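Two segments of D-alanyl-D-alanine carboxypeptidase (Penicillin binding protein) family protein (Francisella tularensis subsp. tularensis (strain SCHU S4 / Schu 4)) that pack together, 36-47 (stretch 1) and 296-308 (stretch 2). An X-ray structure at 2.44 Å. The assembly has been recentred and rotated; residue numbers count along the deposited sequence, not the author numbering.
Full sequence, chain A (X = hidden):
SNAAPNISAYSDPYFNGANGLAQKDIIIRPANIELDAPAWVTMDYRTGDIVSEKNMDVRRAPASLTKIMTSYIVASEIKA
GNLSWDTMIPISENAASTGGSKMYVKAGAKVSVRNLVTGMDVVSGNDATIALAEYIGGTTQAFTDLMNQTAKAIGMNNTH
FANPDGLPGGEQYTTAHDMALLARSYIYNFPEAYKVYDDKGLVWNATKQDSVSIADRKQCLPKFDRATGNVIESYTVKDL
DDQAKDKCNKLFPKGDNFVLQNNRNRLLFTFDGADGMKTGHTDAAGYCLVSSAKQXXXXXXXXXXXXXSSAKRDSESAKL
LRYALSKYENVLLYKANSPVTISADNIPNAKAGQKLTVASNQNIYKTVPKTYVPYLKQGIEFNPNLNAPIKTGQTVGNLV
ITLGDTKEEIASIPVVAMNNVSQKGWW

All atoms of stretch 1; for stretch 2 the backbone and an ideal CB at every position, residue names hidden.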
# COMPACT_ATOMS: atom_id res chain seq x y z
N ASP A 36 -7.86 1.53 19.34
CA ASP A 36 -6.92 1.84 20.40
C ASP A 36 -5.47 1.72 19.95
O ASP A 36 -4.56 1.74 20.79
CB ASP A 36 -7.18 0.95 21.63
CG ASP A 36 -7.10 -0.53 21.34
OD1 ASP A 36 -6.34 -0.94 20.43
OD2 ASP A 36 -7.80 -1.30 22.03
N ALA A 37 -5.23 1.58 18.65
CA ALA A 37 -3.88 1.67 18.13
C ALA A 37 -3.37 3.10 18.31
O ALA A 37 -4.10 4.06 18.05
CB ALA A 37 -3.83 1.28 16.66
N PRO A 38 -2.13 3.27 18.77
CA PRO A 38 -1.58 4.63 18.91
C PRO A 38 -1.47 5.39 17.60
O PRO A 38 -1.39 6.63 17.63
CB PRO A 38 -0.21 4.40 19.54
CG PRO A 38 0.09 2.94 19.33
CD PRO A 38 -1.23 2.25 19.32
N ALA A 39 -1.46 4.71 16.45
CA ALA A 39 -1.35 5.40 15.17
C ALA A 39 -1.88 4.50 14.06
O ALA A 39 -1.72 3.27 14.11
CB ALA A 39 0.10 5.80 14.87
N TRP A 40 -2.49 5.12 13.05
CA TRP A 40 -2.92 4.39 11.86
C TRP A 40 -3.18 5.38 10.73
O TRP A 40 -3.30 6.59 10.95
CB TRP A 40 -4.19 3.56 12.12
CG TRP A 40 -5.46 4.35 12.18
CD1 TRP A 40 -6.17 4.85 11.12
CD2 TRP A 40 -6.20 4.71 13.35
NE1 TRP A 40 -7.28 5.51 11.56
CE2 TRP A 40 -7.33 5.44 12.93
CE3 TRP A 40 -6.01 4.49 14.72
CZ2 TRP A 40 -8.27 5.95 13.83
CZ3 TRP A 40 -6.95 5.00 15.61
CH2 TRP A 40 -8.06 5.72 15.16
N VAL A 41 -3.27 4.83 9.52
CA VAL A 41 -3.65 5.60 8.34
C VAL A 41 -4.26 4.65 7.32
O VAL A 41 -3.85 3.49 7.21
CB VAL A 41 -2.45 6.37 7.74
CG1 VAL A 41 -1.46 5.41 7.10
CG2 VAL A 41 -2.92 7.42 6.73
N THR A 42 -5.27 5.13 6.61
CA THR A 42 -5.88 4.41 5.50
C THR A 42 -5.88 5.31 4.28
O THR A 42 -6.39 6.44 4.35
CB THR A 42 -7.31 3.95 5.82
OG1 THR A 42 -7.32 3.23 7.06
CG2 THR A 42 -7.84 3.04 4.71
N MET A 43 -5.31 4.83 3.18
CA MET A 43 -5.11 5.63 1.99
C MET A 43 -5.60 4.87 0.76
O MET A 43 -5.39 3.66 0.65
CB MET A 43 -3.63 6.00 1.83
CG MET A 43 -3.24 6.50 0.46
SD MET A 43 -1.45 6.72 0.30
CE MET A 43 -1.16 8.01 1.50
N ASP A 44 -6.26 5.59 -0.15
CA ASP A 44 -6.64 5.01 -1.43
C ASP A 44 -5.44 4.99 -2.37
O ASP A 44 -4.65 5.93 -2.41
CB ASP A 44 -7.80 5.79 -2.05
CG ASP A 44 -8.16 5.28 -3.44
OD1 ASP A 44 -7.62 5.81 -4.43
OD2 ASP A 44 -8.97 4.34 -3.53
N TYR A 45 -5.32 3.91 -3.13
CA TYR A 45 -4.11 3.69 -3.91
C TYR A 45 -4.04 4.61 -5.12
O TYR A 45 -2.99 5.22 -5.39
CB TYR A 45 -4.02 2.22 -4.34
CG TYR A 45 -2.98 1.98 -5.41
CD1 TYR A 45 -1.63 2.11 -5.13
CD2 TYR A 45 -3.36 1.63 -6.70
CE1 TYR A 45 -0.68 1.90 -6.11
CE2 TYR A 45 -2.42 1.42 -7.68
CZ TYR A 45 -1.08 1.55 -7.39
OH TYR A 45 -0.14 1.34 -8.36
N ARG A 46 -5.13 4.72 -5.86
CA ARG A 46 -5.08 5.47 -7.12
C ARG A 46 -5.08 6.98 -6.90
O ARG A 46 -4.41 7.71 -7.63
CB ARG A 46 -6.23 5.05 -8.03
CG ARG A 46 -6.02 3.69 -8.69
CD ARG A 46 -7.18 3.30 -9.57
NE ARG A 46 -8.42 3.12 -8.81
CZ ARG A 46 -9.56 2.69 -9.34
NH1 ARG A 46 -9.63 2.39 -10.63
NH2 ARG A 46 -10.64 2.56 -8.58
N THR A 47 -5.82 7.46 -5.90
CA THR A 47 -5.88 8.90 -5.66
C THR A 47 -4.84 9.38 -4.67
O THR A 47 -4.55 10.58 -4.62
CB THR A 47 -7.26 9.31 -5.14
OG1 THR A 47 -7.51 8.67 -3.88
CG2 THR A 47 -8.36 8.92 -6.13
N UNK A 296 -12.92 -4.98 -6.51
CA UNK A 296 -13.54 -4.34 -7.67
C UNK A 296 -12.81 -3.05 -8.04
O UNK A 296 -13.36 -1.94 -8.02
CB UNK A 296 -15.02 -4.05 -7.39
N UNK A 297 -11.53 -3.21 -8.37
CA UNK A 297 -10.72 -2.13 -8.90
C UNK A 297 -10.30 -1.10 -7.87
O UNK A 297 -9.49 -0.21 -8.14
CB UNK A 297 -11.48 -1.43 -10.03
N UNK A 298 -10.86 -1.20 -6.67
CA UNK A 298 -10.62 -0.24 -5.60
C UNK A 298 -9.68 -0.86 -4.57
O UNK A 298 -10.05 -1.79 -3.85
CB UNK A 298 -11.93 0.19 -4.95
N UNK A 299 -8.45 -0.34 -4.51
CA UNK A 299 -7.43 -0.83 -3.59
C UNK A 299 -7.15 0.22 -2.52
O UNK A 299 -6.99 1.41 -2.82
CB UNK A 299 -6.15 -1.19 -4.34
N UNK A 300 -7.08 -0.23 -1.27
CA UNK A 300 -6.74 0.63 -0.15
C UNK A 300 -5.49 0.12 0.54
O UNK A 300 -5.21 -1.09 0.55
CB UNK A 300 -7.90 0.72 0.84
N UNK A 301 -4.74 1.04 1.12
CA UNK A 301 -3.54 0.73 1.89
C UNK A 301 -3.77 1.19 3.32
O UNK A 301 -4.18 2.33 3.56
CB UNK A 301 -2.30 1.39 1.29
N UNK A 302 -3.54 0.29 4.27
CA UNK A 302 -3.69 0.59 5.69
C UNK A 302 -2.40 0.27 6.42
O UNK A 302 -1.76 -0.75 6.15
CB UNK A 302 -4.86 -0.19 6.30
N UNK A 303 -2.02 1.17 7.33
CA UNK A 303 -0.91 0.96 8.24
C UNK A 303 -1.44 1.12 9.66
O UNK A 303 -2.11 2.12 9.96
CB UNK A 303 0.24 1.93 7.96
N UNK A 304 -1.17 0.14 10.51
CA UNK A 304 -1.53 0.19 11.92
C UNK A 304 -0.25 -0.03 12.72
O UNK A 304 0.51 -0.97 12.44
CB UNK A 304 -2.60 -0.85 12.27
N UNK A 305 -0.01 0.83 13.70
CA UNK A 305 1.23 0.81 14.47
C UNK A 305 0.92 0.76 15.96
O UNK A 305 0.04 1.48 16.45
CB UNK A 305 2.09 2.03 14.14
N UNK A 306 1.64 -0.10 16.67
CA UNK A 306 1.65 -0.05 18.12
C UNK A 306 0.52 -0.75 18.84
O UNK A 306 0.29 -0.46 20.02
CB UNK A 306 1.65 1.42 18.56
N UNK A 307 -0.18 -1.67 18.19
CA UNK A 307 -1.20 -2.43 18.91
C UNK A 307 -0.56 -3.34 19.95
O UNK A 307 0.61 -3.71 19.84
CB UNK A 307 -2.04 -3.25 17.94
N UNK A 308 -1.34 -3.70 20.96
CA UNK A 308 -0.85 -4.47 22.09
C UNK A 308 -0.93 -5.98 21.87
O UNK A 308 -0.55 -6.74 22.77
CB UNK A 308 -1.64 -4.09 23.35

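Stretch 2 runs antiparallel to strand 39-44, and backbone hydrogen bonds fix the register: 305 N donates to A39 O (3.0 Å), 303 N to V41 O (3.0 Å) and 301 N to M43 O (2.7 Å), while V41 N donates to 303 O (3.0 Å) and M43 N to 301 O (2.8 Å). Side chains therefore alternate, with 300, 302 and 304 on the face of W40, T42 and D44, and 301, 303 and 305 on the face of A39, V41 and M43.

Position 296 has nothing of stretch 1 near its CB, so stretch 1 sets no limit here, but the positive phi of 58° favours glycine, asparagine or aspartate; it is D296. Position 297 has a phi of 74°, which by itself favours glycine, although an ideal CB would lie 4.3 Å from R46 NH1, without a clash. The residue is G297, and its O lies over one face of the R46 guanidinium.

At 298 the CB points sideways, 4.5 Å from R46 NH2 and 5.3 Å from D44 OD2. The arginine invites an acid and the aspartate discourages one; glutamate, aspartate, glutamine or a neutral polar residue could be accommodated. E298 forms a salt bridge through OE1 to R46 NH2 (2.9 Å), at the edge of the guanidinium. Its OE2 stands 3.0 Å from D44 OD2, a close approach of like charges.

Position 299, whose O accepts from Y45 N (3.0 Å), has its CB 4.0 Å from Y45 CB. A long side chain with an aliphatic stem would fit. R299 places CD 3.8 Å from Y45 CB, and its guanidinium bonds elsewhere in the structure.

The CB of 300 lies 4.5 Å from T42 CG2, with D44, its partner across the strands, next on the same face, so a large apolar or aromatic side chain could cover both. F300 does so: CD1 is 4.2 Å from T42 CG2, CE1 is 3.6 Å from D44 CB, and D44 OD2 lies over one ring face.

Position 301 pairs with M43 near the Y45 ring, suiting a branched aliphatic residue or methionine. I301 reaches Y45 CD1 with its CD1 (4.2 Å).

At 302 the CB is 4.3 Å from T42 OG1, a hydroxyl within reach of a short polar side chain; serine, threonine or a small apolar residue would suit. S302 OG hydrogen-bonds T42 OG1 at 3.1 Å.

The CB of 303 lies 4.0 Å from V41 CG1 and calls for a beta-branched or other aliphatic residue; V303 supplies that contact through its CB. At 304, W40 CB and A37 CB offer an apolar surface for valine, isoleucine or leucine. V304 touches A37 CB with CG1 (3.8 Å) and W40 CB with CG2 (4.1 Å).

Opposite A39, 305 has space for a larger apolar side chain; L305 brings its CB 4.3 Å from A39 CB.

Position 306 is the most restrictive: phi is 84°, and an ideal CB would clash with P38 CG at 2.3 Å. Glycine is strongly indicated, and G306 is found.

Position 307 lies beside A37, where a small or beta-branched residue fits; T307 CG2 packs 3.8 Å from A37 CB. Position 308 is unconstrained by stretch 1 and is T308.

Stretch 2, residues 296-308: DGERFISVVLGTT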
# COMPACT_ATOMS: atom_id res chain seq x y z
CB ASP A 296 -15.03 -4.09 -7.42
CG ASP A 296 -15.77 -3.64 -8.67
OD1 ASP A 296 -16.34 -2.54 -8.67
OD2 ASP A 296 -15.76 -4.41 -9.66
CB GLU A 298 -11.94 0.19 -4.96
CG GLU A 298 -11.83 1.32 -3.96
CD GLU A 298 -11.77 2.69 -4.62
OE1 GLU A 298 -11.59 2.77 -5.85
OE2 GLU A 298 -11.90 3.70 -3.89
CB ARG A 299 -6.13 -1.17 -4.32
CG ARG A 299 -4.95 -1.38 -3.37
CD ARG A 299 -3.64 -1.56 -4.10
NE ARG A 299 -3.64 -2.75 -4.94
CZ ARG A 299 -3.47 -3.99 -4.49
NH1 ARG A 299 -3.30 -4.21 -3.19
NH2 ARG A 299 -3.49 -5.01 -5.33
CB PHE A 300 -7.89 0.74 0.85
CG PHE A 300 -8.96 1.71 0.44
CD1 PHE A 300 -8.79 3.07 0.67
CD2 PHE A 300 -10.12 1.27 -0.17
CE1 PHE A 300 -9.77 3.97 0.29
CE2 PHE A 300 -11.10 2.17 -0.55
CZ PHE A 300 -10.92 3.52 -0.32
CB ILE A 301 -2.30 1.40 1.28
CG1 ILE A 301 -2.00 0.79 -0.09
CG2 ILE A 301 -1.10 1.29 2.22
CD1 ILE A 301 -1.07 1.63 -0.95
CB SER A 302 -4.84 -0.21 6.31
OG SER A 302 -6.07 0.48 6.20
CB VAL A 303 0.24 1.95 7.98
CG1 VAL A 303 1.37 1.69 8.95
CG2 VAL A 303 0.72 1.83 6.54
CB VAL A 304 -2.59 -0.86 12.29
CG1 VAL A 304 -2.77 -0.93 13.78
CG2 VAL A 304 -3.92 -0.53 11.63
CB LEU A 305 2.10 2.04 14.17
CG LEU A 305 2.42 2.33 12.70
CD1 LEU A 305 3.11 3.68 12.58
CD2 LEU A 305 3.28 1.23 12.09
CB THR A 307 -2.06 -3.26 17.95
OG1 THR A 307 -1.21 -4.15 17.21
CG2 THR A 307 -2.82 -2.35 17.00
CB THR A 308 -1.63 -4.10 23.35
OG1 THR A 308 -3.02 -4.33 23.15
CG2 THR A 308 -1.41 -2.63 23.68
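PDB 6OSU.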